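PDB 6XYC: acetyl xylan esterase from Metagenome, which removes acetyl and feruloyl groups from complex natural xylans as a bifunctional carbohydrate esterase of the alpha/beta-hydrolase fold. Local coordinates for residues T138-V146 with D204-F214. Numbering follows the deposited sequence.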
# COMPACT_ATOMS: atom_id res chain seq x y z
N THR A 138 -2.80 -17.01 5.47
CA THR A 138 -1.45 -17.19 5.97
C THR A 138 -0.51 -17.50 4.82
O THR A 138 -0.93 -17.93 3.74
CB THR A 138 -1.38 -18.33 7.01
OG1 THR A 138 -1.61 -19.59 6.37
CG2 THR A 138 -2.42 -18.12 8.10
N LEU A 139 0.78 -17.26 5.06
CA LEU A 139 1.84 -17.61 4.13
C LEU A 139 2.93 -18.33 4.89
O LEU A 139 3.20 -18.02 6.06
CB LEU A 139 2.40 -16.36 3.45
CG LEU A 139 1.47 -15.72 2.41
CD1 LEU A 139 2.03 -14.39 1.95
CD2 LEU A 139 1.23 -16.65 1.22
N THR A 140 3.55 -19.32 4.25
CA THR A 140 4.57 -20.14 4.89
C THR A 140 5.80 -20.21 4.01
O THR A 140 5.70 -20.35 2.79
CB THR A 140 4.04 -21.55 5.16
OG1 THR A 140 2.93 -21.50 6.06
CG2 THR A 140 5.15 -22.41 5.77
N SER A 141 6.97 -20.11 4.64
CA SER A 141 8.25 -20.38 3.99
C SER A 141 9.09 -21.20 4.95
O SER A 141 9.36 -20.74 6.07
CB SER A 141 8.97 -19.08 3.61
OG SER A 141 10.10 -19.37 2.81
N GLY A 142 9.47 -22.40 4.54
CA GLY A 142 10.19 -23.29 5.44
C GLY A 142 9.33 -23.59 6.66
O GLY A 142 8.15 -23.97 6.54
N ASP A 143 9.90 -23.42 7.84
CA ASP A 143 9.19 -23.65 9.09
C ASP A 143 8.45 -22.41 9.58
O ASP A 143 7.74 -22.49 10.59
CB ASP A 143 10.17 -24.11 10.18
CG ASP A 143 10.70 -25.51 9.92
OD1 ASP A 143 9.92 -26.38 9.47
OD2 ASP A 143 11.89 -25.76 10.19
N LEU A 144 8.58 -21.28 8.89
CA LEU A 144 8.02 -20.01 9.33
C LEU A 144 6.67 -19.78 8.67
O LEU A 144 6.55 -19.87 7.44
CB LEU A 144 8.98 -18.87 8.99
CG LEU A 144 8.64 -17.43 9.37
CD1 LEU A 144 8.34 -17.32 10.85
CD2 LEU A 144 9.78 -16.50 8.98
N THR A 145 5.67 -19.46 9.48
CA THR A 145 4.34 -19.14 8.99
C THR A 145 3.91 -17.81 9.58
O THR A 145 3.96 -17.63 10.81
CB THR A 145 3.31 -20.22 9.35
OG1 THR A 145 3.69 -21.47 8.75
CG2 THR A 145 1.92 -19.82 8.86
N VAL A 146 3.48 -16.88 8.73
CA VAL A 146 2.99 -15.58 9.17
C VAL A 146 1.51 -15.46 8.84
O VAL A 146 1.05 -15.88 7.77
CB VAL A 146 3.78 -14.42 8.54
CG1 VAL A 146 5.22 -14.42 9.03
CG2 VAL A 146 3.71 -14.48 7.02
N ASP A 204 13.74 -17.20 4.91
CA ASP A 204 12.30 -17.37 5.09
C ASP A 204 11.62 -16.05 5.43
O ASP A 204 10.57 -15.73 4.87
CB ASP A 204 12.04 -18.41 6.19
CG ASP A 204 12.50 -19.80 5.78
OD1 ASP A 204 12.31 -20.17 4.61
OD2 ASP A 204 13.05 -20.51 6.65
N TRP A 205 12.22 -15.26 6.33
CA TRP A 205 11.67 -13.94 6.63
C TRP A 205 11.69 -13.05 5.39
O TRP A 205 10.70 -12.38 5.08
CB TRP A 205 12.46 -13.29 7.77
CG TRP A 205 12.02 -13.75 9.13
CD1 TRP A 205 12.68 -14.62 9.95
CD2 TRP A 205 10.83 -13.36 9.82
NE1 TRP A 205 11.96 -14.79 11.11
CE2 TRP A 205 10.83 -14.03 11.06
CE3 TRP A 205 9.76 -12.50 9.51
CZ2 TRP A 205 9.81 -13.87 11.99
CZ3 TRP A 205 8.75 -12.36 10.44
CH2 TRP A 205 8.78 -13.04 11.66
N VAL A 206 12.80 -13.06 4.66
CA VAL A 206 12.91 -12.20 3.48
C VAL A 206 11.86 -12.57 2.45
O VAL A 206 11.27 -11.70 1.80
CB VAL A 206 14.33 -12.27 2.89
CG1 VAL A 206 14.37 -11.57 1.53
CG2 VAL A 206 15.34 -11.65 3.83
N LYS A 207 11.59 -13.87 2.29
CA LYS A 207 10.57 -14.28 1.33
C LYS A 207 9.20 -13.78 1.76
O LYS A 207 8.40 -13.33 0.92
CB LYS A 207 10.55 -15.80 1.18
CG LYS A 207 9.58 -16.27 0.09
CD LYS A 207 9.47 -17.79 0.00
CE LYS A 207 8.68 -18.18 -1.25
NZ LYS A 207 8.27 -19.61 -1.26
N LEU A 208 8.90 -13.84 3.06
CA LEU A 208 7.56 -13.55 3.56
C LEU A 208 7.29 -12.06 3.73
O LEU A 208 6.14 -11.69 3.99
CB LEU A 208 7.32 -14.26 4.89
CG LEU A 208 7.30 -15.79 4.82
CD1 LEU A 208 7.07 -16.40 6.18
CD2 LEU A 208 6.22 -16.25 3.82
N ILE A 209 8.31 -11.20 3.62
CA ILE A 209 8.07 -9.76 3.56
C ILE A 209 8.12 -9.23 2.13
O ILE A 209 7.96 -8.02 1.92
CB ILE A 209 9.06 -8.97 4.43
CG1 ILE A 209 10.50 -9.15 3.95
CG2 ILE A 209 8.91 -9.37 5.90
CD1 ILE A 209 11.48 -8.20 4.58
N SER A 210 8.35 -10.09 1.14
CA SER A 210 8.56 -9.65 -0.23
C SER A 210 7.38 -10.08 -1.09
O SER A 210 7.31 -11.25 -1.50
CB SER A 210 9.88 -10.20 -0.78
OG SER A 210 10.97 -9.77 0.01
N PRO A 211 6.46 -9.18 -1.42
CA PRO A 211 5.25 -9.59 -2.16
C PRO A 211 5.54 -10.10 -3.57
O PRO A 211 4.68 -10.76 -4.16
CB PRO A 211 4.39 -8.32 -2.19
CG PRO A 211 5.37 -7.19 -2.05
CD PRO A 211 6.51 -7.72 -1.21
N ILE A 212 6.73 -9.82 -4.11
CA ILE A 212 7.09 -10.32 -5.43
C ILE A 212 6.98 -11.84 -5.48
O ILE A 212 6.78 -12.42 -6.55
CB ILE A 212 8.52 -9.84 -5.79
CG1 ILE A 212 8.80 -10.02 -7.28
CG2 ILE A 212 9.56 -10.57 -4.94
CD1 ILE A 212 10.06 -9.31 -7.74
N ASN A 213 7.09 -12.50 -4.33
CA ASN A 213 7.10 -13.95 -4.30
C ASN A 213 5.73 -14.59 -4.47
O ASN A 213 5.66 -15.81 -4.67
CB ASN A 213 7.70 -14.45 -2.99
CG ASN A 213 9.19 -14.19 -2.88
OD1 ASN A 213 9.65 -13.61 -1.91
ND2 ASN A 213 9.94 -14.64 -3.88
N PHE A 214 4.64 -13.83 -4.39
CA PHE A 214 3.31 -14.40 -4.30
C PHE A 214 2.39 -13.92 -5.42
O PHE A 214 1.18 -14.13 -5.35
CB PHE A 214 2.75 -14.07 -2.92
CG PHE A 214 3.71 -14.39 -1.81
CD1 PHE A 214 3.94 -15.70 -1.43
CD2 PHE A 214 4.43 -13.38 -1.18
CE1 PHE A 214 4.83 -16.00 -0.42
CE2 PHE A 214 5.32 -13.67 -0.16
CZ PHE A 214 5.52 -14.99 0.21
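Ser-141 OG donates a hydrogen bond of 3.0 Å to Asp-204 OD1, tying the type II' turn of the 138-147 hairpin to the helix 203-208. The hydroxyl meets the carboxylate on its anti side, 24° out of plane, and is placed there by a first torsion that sets OG opposite the backbone N (chi1 -172°). Alongside, the extended chain of Lys-207 lays its CD 3.3 Å from the same OG, so the bond is flanked by aliphatic carbon.

Beside this polar link the hairpin, a two-stranded sheet separate from the main mixed sheet, presents Leu-139, Leu-144 and Val-146 to the helix. Leu-144 crosses Trp-205 at about a right angle and sets CD2 over one face of the indole, 3.3 Å from the centroid of the five-membered ring, a close CH-pi contact. Leu-208 slides past Leu-144 and Val-146: its CD1 lies 3.7 Å from Leu-144 CG and also touches Val-146, while CD2 lies 3.8 Å from Leu-139 CB. Farther along, Leu-139 CD1 stands over the centre of the Phe-214 ring, 3.8 Å from its centroid; Leu-139 also touches Phe-129 of the helix 122-131.

Replacing Asp-204 by alanine is likely to leave the Ser-141 hydroxyl without this acceptor and the turn less firmly tied to the helix. Apolar packing thus holds hairpin and helix face to face, while the single side-chain hydrogen bond adds direction at the turn end.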